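Local coordinates for 26S proteasome regulatory subunit rpn10 (Schizosaccharomyces pombe, PDB 2X5N), which protects ubiquitin chains from disassembly by deubiquitinating enzymes and so promotes protein degradation, as a regulatory subunit of the 26S proteasome, at residues A[34-39]-A[69-74]; A[84-89]-A[153-158]; A[92-97]-A[132-137]. All blocks are in the same frame, centred on the assembly; numbering follows the deposited sequence.

The three contacts flank the central sheet of a von Willebrand factor A domain, with contacts 1 and 2 on opposite sides of the chain's centre, their own centres about 23 Å apart. Both are buried and purely apolar, each a single edge-to-face phenylalanine pair between two helices. Contact 3 is only partly buried and mixes an amide-amide hydrogen bond with thin aliphatic packing. Contacts 2 and 3 share helix 86-98: its first turn meets helix 151-159, while residues 92-97 meet the turn between helix 121-133 and strand 136-143. These two contacts also touch each other, at Ala-158 O and Lys-132 CD, whereas contact 1 touches neither.

Contact 1: residues A[34-39]-A[69-74]; sequences MIFNQK and GKFLSA
One face of the Phe-71 ring receives an edge of Phe-36 in a T-shaped (edge-to-face) stack, with centroids 4.9 Å apart and planes at 70°. The edge is formed by two neighbouring carbons: CD1 of Phe-36 is 3.7 Å from CZ of Phe-71, and CE1 of Phe-36 comes almost as near to the same ring. CD1 stands 3.6 Å above the Phe-71 plane and is displaced toward the rim, so it meets the CZ end of the ring rather than its centre. Near the plane of the Phe-36 ring, on its other edge, lies OD1 of Asn-37, 3.7 Å from CD2 of Phe-36. Tyr-68 adds a third ring to the group, edge-to-face with Phe-36 and more obliquely inclined to Phe-71.

In the α/β fold of the von Willebrand factor A domain, this cluster joins helix 24-42 to the short helix 68-75 beside the central sheet. Phe-36 extends from its helix with CG anti to the backbone N (chi1 -173°), which carries the ring across to the second helix although the nearest CA atoms, those of Phe-36 and Phe-71, are 9.6 Å apart. On the sheet side, both rings touch Cys-48 of strand 47-52, and Phe-71 also reaches Leu-50 of that strand and Ile-7 of strand 3-9. At the end of 34-39, NZ of Lys-39 donates to a lone pair of Gln-38 OE1 and forms a salt bridge with Glu-3.

Contact 2: residues A[84-89]-A[153-158]; sequences AKFGDG and QHFIDA
Phe-86 and Phe-155 reach toward each other from opposite directions and meet through the far ends of their rings. The pair is T-shaped: the edge of Phe-86 is directed at a face of Phe-155, with the planes at 73° and the centroids 5.7 Å apart. The approach is looser than van der Waals touching would require, the closest atoms being CZ of Phe-86 and CZ of Phe-155 at 4.1 Å. CE2 of Phe-86 lies over the same face, 4.2 Å from CE1 of Phe-155.

Both phenylalanines share the same first torsion. In Phe-86, CG is anti to the backbone N (chi1 176°), and Phe-155 is alike, so each ring is carried out toward the other helix, where Phe-86 presents its edge and Phe-155 its face.

Phe-86 opens its helix, with Lys-85 at the N-cap position and the carbonyl O of Lys-85 accepting the amide of Gly-89. Glu-119 accepts a hydrogen bond from Gly-87 N and also touches the Phe-86 side chain. On the outer surface of the other helix, Gln-153 likewise starts with CG anti to the backbone N but then bends at chi2, which brings its NE2 to OD1 of Asp-157 one turn further on, 3.1 Å away; the hydrogen bond is bent, 139° at the hydrogen, and approaches from above the carboxylate plane.

The two rings form part of the hydrophobic layer on one side of the sheet: Ile-140 of strand 136-143 touches both, and helix 121-133 contributes Leu-124 against Phe-86 and Ala-128 against Phe-155, linking helices 86-98 and 151-159 to their common neighbours.

Contact 3: residues A[92-97]-A[132-137]; sequences IAQLAL and KKNNVA
Gln-94 and Val-136 bury the most surface here, and Asn-134 supplies the polar link. The Gln-94 side chain leaves helix 86-98 with CG anti to the carbonyl carbon and runs on extended (chi2 179°), which delivers its amide to the turn that follows helix 121-133. There OE1 of Gln-94 accepts a nearly straight hydrogen bond from ND2 of Asn-134, 3.0 Å long and 164° at the hydrogen. The donor is tilted slightly from the Gln-94 carbonyl plane, while the acceptor lies close to the Asn-134 amide plane. The two side chains cross at about a right angle, with their amide planes 59° apart. NE2 of Gln-94 is held in turn by Ile-90 O one helical turn back, so both ends of the amide are bonded and its rotation is fixed.

Val-136 packs under this bridge. Its CG2 lies 4.0 Å from OE1 of Gln-94, and its CG1 makes a looser aliphatic approach, 4.4 Å from CD1 of Leu-97.

Asn-135, with positive phi, closes helix 121-133 in a Schellman motif and turns the chain into strand 136-143. This is the helix-to-strand turn of a beta-alpha-beta crossover from strand 106-113, to which Ala-137 is hydrogen-bonded at Gln-107 and Ile-109. Met-131 of helix 121-133 touches both Gln-94 and Val-136, while Leu-97 descends onto strands 106-113 and 3-9, seating helix 86-98 on the sheet beside the crossover.

Contact 1: residues A[34-39]-A[69-74]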
loop_
_atom_site.group_PDB
_atom_site.type_symbol
_atom_site.label_atom_id
_atom_site.label_comp_id
_atom_site.label_asym_id
_atom_site.label_seq_id
_atom_site.Cartn_x
_atom_site.Cartn_y
_atom_site.Cartn_z
ATOM N N MET A 34 0.126 -10.547 4.415
ATOM C CA MET A 34 0.023 -11.330 3.186
ATOM C C MET A 34 0.852 -10.739 2.050
ATOM O O MET A 34 1.557 -11.468 1.364
ATOM C CB MET A 34 -1.472 -11.497 2.819
ATOM C CG MET A 34 -1.760 -12.246 1.536
ATOM S SD MET A 34 -1.556 -11.307 0.006
ATOM C CE MET A 34 -2.812 -10.053 0.203
ATOM N N ILE A 35 0.763 -9.428 1.860
ATOM C CA ILE A 35 1.531 -8.729 0.825
ATOM C C ILE A 35 3.038 -8.894 1.094
ATOM O O ILE A 35 3.822 -9.201 0.201
ATOM C CB ILE A 35 1.172 -7.231 0.802
ATOM C CG1 ILE A 35 -0.279 -7.004 0.394
ATOM C CG2 ILE A 35 2.082 -6.478 -0.176
ATOM C CD1 ILE A 35 -0.617 -7.497 -0.990
ATOM N N PHE A 36 3.433 -8.643 2.335
ATOM C CA PHE A 36 4.797 -8.867 2.802
ATOM C C PHE A 36 5.366 -10.205 2.425
ATOM O O PHE A 36 6.435 -10.337 1.837
ATOM C CB PHE A 36 4.949 -8.508 4.275
ATOM C CG PHE A 36 6.345 -8.545 4.798
ATOM C CD1 PHE A 36 7.058 -7.362 4.964
ATOM C CD2 PHE A 36 6.946 -9.737 5.172
ATOM C CE1 PHE A 36 8.327 -7.368 5.514
ATOM C CE2 PHE A 36 8.235 -9.739 5.704
ATOM C CZ PHE A 36 8.908 -8.559 5.873
ATOM N N ASN A 37 4.597 -11.229 2.767
ATOM C CA ASN A 37 5.012 -12.594 2.482
ATOM C C ASN A 37 5.051 -12.870 0.998
ATOM O O ASN A 37 5.944 -13.556 0.537
ATOM C CB ASN A 37 4.103 -13.604 3.206
ATOM C CG ASN A 37 4.399 -13.682 4.691
ATOM O OD1 ASN A 37 5.365 -13.076 5.193
ATOM N ND2 ASN A 37 3.557 -14.405 5.412
ATOM N N GLN A 38 4.132 -12.307 0.226
ATOM C CA GLN A 38 4.206 -12.447 -1.232
ATOM C C GLN A 38 5.569 -11.941 -1.727
ATOM O O GLN A 38 6.262 -12.619 -2.498
ATOM C CB GLN A 38 3.049 -11.692 -1.903
ATOM C CG GLN A 38 2.935 -11.846 -3.431
ATOM C CD GLN A 38 3.809 -10.875 -4.214
ATOM O OE1 GLN A 38 3.645 -9.662 -4.126
ATOM N NE2 GLN A 38 4.750 -11.412 -4.998
ATOM N N LYS A 39 5.967 -10.740 -1.300
ATOM C CA LYS A 39 7.229 -10.160 -1.733
ATOM C C LYS A 39 8.429 -10.996 -1.259
ATOM O O LYS A 39 9.331 -11.292 -2.027
ATOM C CB LYS A 39 7.354 -8.728 -1.219
ATOM C CG LYS A 39 6.260 -7.806 -1.721
ATOM C CD LYS A 39 6.178 -7.814 -3.244
ATOM C CE LYS A 39 5.054 -6.923 -3.725
ATOM N NZ LYS A 39 4.718 -7.229 -5.142
ATOM N N GLY A 69 8.702 -8.968 11.952
ATOM C CA GLY A 69 8.635 -8.501 13.321
ATOM C C GLY A 69 8.889 -7.009 13.439
ATOM O O GLY A 69 8.356 -6.352 14.314
ATOM N N LYS A 70 9.699 -6.451 12.551
ATOM C CA LYS A 70 9.916 -5.016 12.588
ATOM C C LYS A 70 8.631 -4.259 12.249
ATOM O O LYS A 70 8.370 -3.203 12.812
ATOM C CB LYS A 70 11.039 -4.625 11.626
ATOM C CG LYS A 70 12.428 -5.042 12.102
ATOM C CD LYS A 70 13.522 -4.503 11.200
ATOM C CE LYS A 70 13.364 -3.011 10.974
ATOM N NZ LYS A 70 14.648 -2.376 10.605
ATOM N N PHE A 71 7.830 -4.786 11.324
ATOM C CA PHE A 71 6.553 -4.153 11.017
ATOM C C PHE A 71 5.646 -4.211 12.234
ATOM O O PHE A 71 5.005 -3.224 12.601
ATOM C CB PHE A 71 5.831 -4.861 9.855
ATOM C CG PHE A 71 6.310 -4.471 8.465
ATOM C CD1 PHE A 71 7.640 -4.226 8.180
ATOM C CD2 PHE A 71 5.397 -4.402 7.447
ATOM C CE1 PHE A 71 8.037 -3.886 6.897
ATOM C CE2 PHE A 71 5.799 -4.067 6.171
ATOM C CZ PHE A 71 7.126 -3.816 5.899
ATOM N N LEU A 72 5.536 -5.388 12.855
ATOM C CA LEU A 72 4.628 -5.560 13.985
ATOM C C LEU A 72 5.057 -4.686 15.157
ATOM O O LEU A 72 4.228 -4.062 15.802
ATOM C CB LEU A 72 4.565 -7.035 14.373
ATOM C CG LEU A 72 3.800 -7.926 13.398
ATOM C CD1 LEU A 72 3.968 -9.382 13.763
ATOM C CD2 LEU A 72 2.317 -7.550 13.410
ATOM N N SER A 73 6.345 -4.638 15.458
ATOM C CA SER A 73 6.803 -3.787 16.552
ATOM C C SER A 73 6.521 -2.312 16.269
ATOM O O SER A 73 6.156 -1.583 17.182
ATOM C CB SER A 73 8.292 -3.955 16.789
ATOM O OG SER A 73 8.566 -5.263 17.230
ATOM N N ALA A 74 6.682 -1.879 15.009
ATOM C CA ALA A 74 6.491 -0.469 14.679
ATOM C C ALA A 74 5.016 -0.077 14.704
ATOM O O ALA A 74 4.683 1.083 14.955
ATOM C CB ALA A 74 7.112 -0.125 13.328
#

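Contact 2: residues A[84-89]-A[153-158]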
loop_
_atom_site.group_PDB
_atom_site.type_symbol
_atom_site.label_atom_id
_atom_site.label_comp_id
_atom_site.label_asym_id
_atom_site.label_seq_id
_atom_site.Cartn_x
_atom_site.Cartn_y
_atom_site.Cartn_z
ATOM N N ALA A 84 -5.991 11.453 6.320
ATOM C CA ALA A 84 -5.092 10.757 5.415
ATOM C C ALA A 84 -4.514 11.741 4.413
ATOM O O ALA A 84 -5.223 12.622 3.914
ATOM C CB ALA A 84 -5.836 9.663 4.697
ATOM N N LYS A 85 -3.247 11.527 4.079
ATOM C CA LYS A 85 -2.522 12.370 3.141
ATOM C C LYS A 85 -1.930 11.489 2.059
ATOM O O LYS A 85 -0.738 11.203 2.057
ATOM C CB LYS A 85 -1.403 13.088 3.881
ATOM C CG LYS A 85 -1.886 13.867 5.095
ATOM C CD LYS A 85 -2.660 15.067 4.666
ATOM C CE LYS A 85 -3.032 15.934 5.856
ATOM N NZ LYS A 85 -3.610 17.224 5.390
ATOM N N PHE A 86 -2.778 11.078 1.124
ATOM C CA PHE A 86 -2.407 10.101 0.108
ATOM C C PHE A 86 -1.222 10.556 -0.756
ATOM O O PHE A 86 -0.211 9.853 -0.872
ATOM C CB PHE A 86 -3.606 9.790 -0.785
ATOM C CG PHE A 86 -3.277 8.862 -1.913
ATOM C CD1 PHE A 86 -3.125 7.501 -1.699
ATOM C CD2 PHE A 86 -3.120 9.341 -3.205
ATOM C CE1 PHE A 86 -2.796 6.642 -2.746
ATOM C CE2 PHE A 86 -2.812 8.484 -4.254
ATOM C CZ PHE A 86 -2.654 7.144 -4.016
ATOM N N GLY A 87 -1.325 11.742 -1.352
ATOM C CA GLY A 87 -0.263 12.206 -2.238
ATOM C C GLY A 87 1.064 12.423 -1.511
ATOM O O GLY A 87 2.125 12.058 -2.004
ATOM N N ASP A 88 1.018 13.038 -0.337
ATOM C CA ASP A 88 2.237 13.171 0.459
ATOM C C ASP A 88 2.837 11.799 0.723
ATOM O O ASP A 88 4.052 11.626 0.670
ATOM C CB ASP A 88 1.963 13.854 1.804
ATOM C CG ASP A 88 1.740 15.341 1.692
ATOM O OD1 ASP A 88 2.091 15.966 0.682
ATOM O OD2 ASP A 88 1.254 15.917 2.674
ATOM N N GLY A 89 1.989 10.810 1.032
ATOM C CA GLY A 89 2.472 9.467 1.312
ATOM C C GLY A 89 3.188 8.838 0.127
ATOM O O GLY A 89 4.269 8.275 0.301
ATOM N N GLN A 153 -9.177 4.634 -10.568
ATOM C CA GLN A 153 -8.993 3.853 -11.787
ATOM C C GLN A 153 -8.206 4.675 -12.800
ATOM O O GLN A 153 -7.311 4.167 -13.465
ATOM C CB GLN A 153 -10.337 3.412 -12.382
ATOM C CG GLN A 153 -10.214 2.584 -13.661
ATOM C CD GLN A 153 -9.566 1.232 -13.438
ATOM O OE1 GLN A 153 -10.042 0.434 -12.637
ATOM N NE2 GLN A 153 -8.484 0.963 -14.159
ATOM N N HIS A 154 -8.531 5.960 -12.916
ATOM C CA HIS A 154 -7.791 6.834 -13.813
ATOM C C HIS A 154 -6.334 6.995 -13.371
ATOM O O HIS A 154 -5.431 7.049 -14.192
ATOM C CB HIS A 154 -8.460 8.206 -13.888
ATOM C CG HIS A 154 -9.896 8.150 -14.309
ATOM N ND1 HIS A 154 -10.834 9.071 -13.892
ATOM C CD2 HIS A 154 -10.558 7.273 -15.102
ATOM C CE1 HIS A 154 -12.008 8.773 -14.420
ATOM N NE2 HIS A 154 -11.868 7.685 -15.157
ATOM N N PHE A 155 -6.118 7.080 -12.068
ATOM C CA PHE A 155 -4.781 7.149 -11.497
ATOM C C PHE A 155 -3.957 5.908 -11.885
ATOM O O PHE A 155 -2.830 6.010 -12.384
ATOM C CB PHE A 155 -4.907 7.267 -9.977
ATOM C CG PHE A 155 -3.589 7.133 -9.227
ATOM C CD1 PHE A 155 -2.786 8.230 -8.968
ATOM C CD2 PHE A 155 -3.170 5.899 -8.774
ATOM C CE1 PHE A 155 -1.599 8.105 -8.280
ATOM C CE2 PHE A 155 -1.979 5.763 -8.085
ATOM C CZ PHE A 155 -1.193 6.855 -7.842
ATOM N N ILE A 156 -4.517 4.732 -11.644
ATOM C CA ILE A 156 -3.789 3.512 -11.960
ATOM C C ILE A 156 -3.515 3.415 -13.464
ATOM O O ILE A 156 -2.443 3.010 -13.874
ATOM C CB ILE A 156 -4.517 2.271 -11.394
ATOM C CG1 ILE A 156 -4.378 2.259 -9.867
ATOM C CG2 ILE A 156 -3.906 0.996 -11.960
ATOM C CD1 ILE A 156 -2.983 1.918 -9.395
ATOM N N ASP A 157 -4.481 3.797 -14.290
ATOM C CA ASP A 157 -4.301 3.744 -15.726
ATOM C C ASP A 157 -3.160 4.662 -16.153
ATOM O O ASP A 157 -2.393 4.320 -17.043
ATOM C CB ASP A 157 -5.586 4.147 -16.474
ATOM C CG ASP A 157 -6.676 3.109 -16.370
ATOM O OD1 ASP A 157 -6.345 1.932 -16.135
ATOM O OD2 ASP A 157 -7.860 3.476 -16.541
ATOM N N ALA A 158 -3.025 5.814 -15.491
ATOM C CA ALA A 158 -1.975 6.776 -15.837
ATOM C C ALA A 158 -0.587 6.340 -15.363
ATOM O O ALA A 158 0.425 6.720 -15.957
ATOM C CB ALA A 158 -2.303 8.146 -15.270
#

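Contact 3: residues A[92-97]-A[132-137]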
loop_
_atom_site.group_PDB
_atom_site.type_symbol
_atom_site.label_atom_id
_atom_site.label_comp_id
_atom_site.label_asym_id
_atom_site.label_seq_id
_atom_site.Cartn_x
_atom_site.Cartn_y
_atom_site.Cartn_z
ATOM N N ILE A 92 6.603 10.615 -0.298
ATOM C CA ILE A 92 7.566 10.216 0.713
ATOM C C ILE A 92 8.037 8.780 0.465
ATOM O O ILE A 92 9.210 8.451 0.650
ATOM C CB ILE A 92 6.979 10.394 2.108
ATOM C CG1 ILE A 92 6.801 11.890 2.428
ATOM C CG2 ILE A 92 7.852 9.737 3.170
ATOM C CD1 ILE A 92 5.935 12.167 3.644
ATOM N N ALA A 93 7.123 7.914 0.019
ATOM C CA ALA A 93 7.487 6.539 -0.296
ATOM C C ALA A 93 8.514 6.491 -1.404
ATOM O O ALA A 93 9.436 5.679 -1.379
ATOM C CB ALA A 93 6.251 5.750 -0.698
ATOM N N GLN A 94 8.355 7.333 -2.423
ATOM C CA GLN A 94 9.360 7.386 -3.483
ATOM C C GLN A 94 10.721 7.849 -2.965
ATOM O O GLN A 94 11.761 7.326 -3.379
ATOM C CB GLN A 94 8.885 8.282 -4.608
ATOM C CG GLN A 94 7.771 7.609 -5.400
ATOM C CD GLN A 94 7.266 8.494 -6.493
ATOM O OE1 GLN A 94 7.919 8.648 -7.541
ATOM N NE2 GLN A 94 6.092 9.085 -6.288
ATOM N N LEU A 95 10.724 8.837 -2.074
ATOM C CA LEU A 95 11.967 9.264 -1.446
ATOM C C LEU A 95 12.600 8.095 -0.660
ATOM O O LEU A 95 13.799 7.838 -0.766
ATOM C CB LEU A 95 11.704 10.489 -0.556
ATOM C CG LEU A 95 12.867 10.997 0.315
ATOM C CD1 LEU A 95 14.079 11.366 -0.524
ATOM C CD2 LEU A 95 12.417 12.181 1.130
ATOM N N ALA A 96 11.791 7.362 0.096
ATOM C CA ALA A 96 12.288 6.226 0.860
ATOM C C ALA A 96 12.897 5.168 -0.066
ATOM O O ALA A 96 13.968 4.613 0.235
ATOM C CB ALA A 96 11.171 5.654 1.697
ATOM N N LEU A 97 12.237 4.908 -1.203
ATOM C CA LEU A 97 12.702 3.882 -2.118
ATOM C C LEU A 97 14.052 4.232 -2.742
ATOM O O LEU A 97 14.795 3.347 -3.139
ATOM C CB LEU A 97 11.662 3.592 -3.195
ATOM C CG LEU A 97 10.482 2.724 -2.706
ATOM C CD1 LEU A 97 9.277 2.875 -3.612
ATOM C CD2 LEU A 97 10.862 1.243 -2.577
ATOM N N LYS A 132 5.146 7.011 -13.090
ATOM C CA LYS A 132 5.427 6.220 -14.267
ATOM C C LYS A 132 6.761 6.667 -14.857
ATOM O O LYS A 132 7.584 5.846 -15.271
ATOM C CB LYS A 132 4.306 6.365 -15.295
ATOM C CG LYS A 132 4.516 5.519 -16.533
ATOM C CD LYS A 132 3.392 5.715 -17.545
ATOM C CE LYS A 132 3.636 4.894 -18.802
ATOM N NZ LYS A 132 2.603 5.129 -19.847
ATOM N N LYS A 133 6.975 7.980 -14.867
ATOM C CA LYS A 133 8.229 8.553 -15.352
ATOM C C LYS A 133 9.386 8.058 -14.488
ATOM O O LYS A 133 10.471 7.802 -14.986
ATOM C CB LYS A 133 8.159 10.083 -15.324
ATOM C CG LYS A 133 9.399 10.788 -15.852
ATOM C CD LYS A 133 9.271 12.297 -15.702
ATOM C CE LYS A 133 10.465 13.034 -16.286
ATOM N NZ LYS A 133 10.508 12.948 -17.772
ATOM N N ASN A 134 9.119 7.905 -13.194
ATOM C CA ASN A 134 10.118 7.469 -12.210
ATOM C C ASN A 134 10.288 5.940 -12.138
ATOM O O ASN A 134 11.066 5.459 -11.324
ATOM C CB ASN A 134 9.722 8.030 -10.826
ATOM C CG ASN A 134 9.920 9.552 -10.734
ATOM O OD1 ASN A 134 10.658 10.130 -11.528
ATOM N ND2 ASN A 134 9.246 10.196 -9.783
ATOM N N ASN A 135 9.527 5.188 -12.954
ATOM C CA ASN A 135 9.585 3.706 -13.006
ATOM C C ASN A 135 9.174 3.007 -11.682
ATOM O O ASN A 135 9.646 1.951 -11.295
ATOM C CB ASN A 135 10.964 3.226 -13.453
ATOM C CG ASN A 135 11.203 3.453 -14.932
ATOM O OD1 ASN A 135 10.306 3.239 -15.753
ATOM N ND2 ASN A 135 12.410 3.880 -15.283
ATOM N N VAL A 136 8.269 3.661 -11.007
ATOM C CA VAL A 136 7.676 3.209 -9.772
ATOM C C VAL A 136 6.326 2.577 -10.002
ATOM O O VAL A 136 5.439 3.297 -10.445
ATOM C CB VAL A 136 7.679 4.267 -8.655
ATOM C CG1 VAL A 136 7.206 3.692 -7.357
ATOM C CG2 VAL A 136 9.049 4.910 -8.522
ATOM N N ALA A 137 6.183 1.286 -9.757
ATOM C CA ALA A 137 4.895 0.618 -9.869
ATOM C C ALA A 137 4.075 0.868 -8.622
ATOM O O ALA A 137 4.622 1.147 -7.555
ATOM C CB ALA A 137 5.101 -0.864 -10.043
#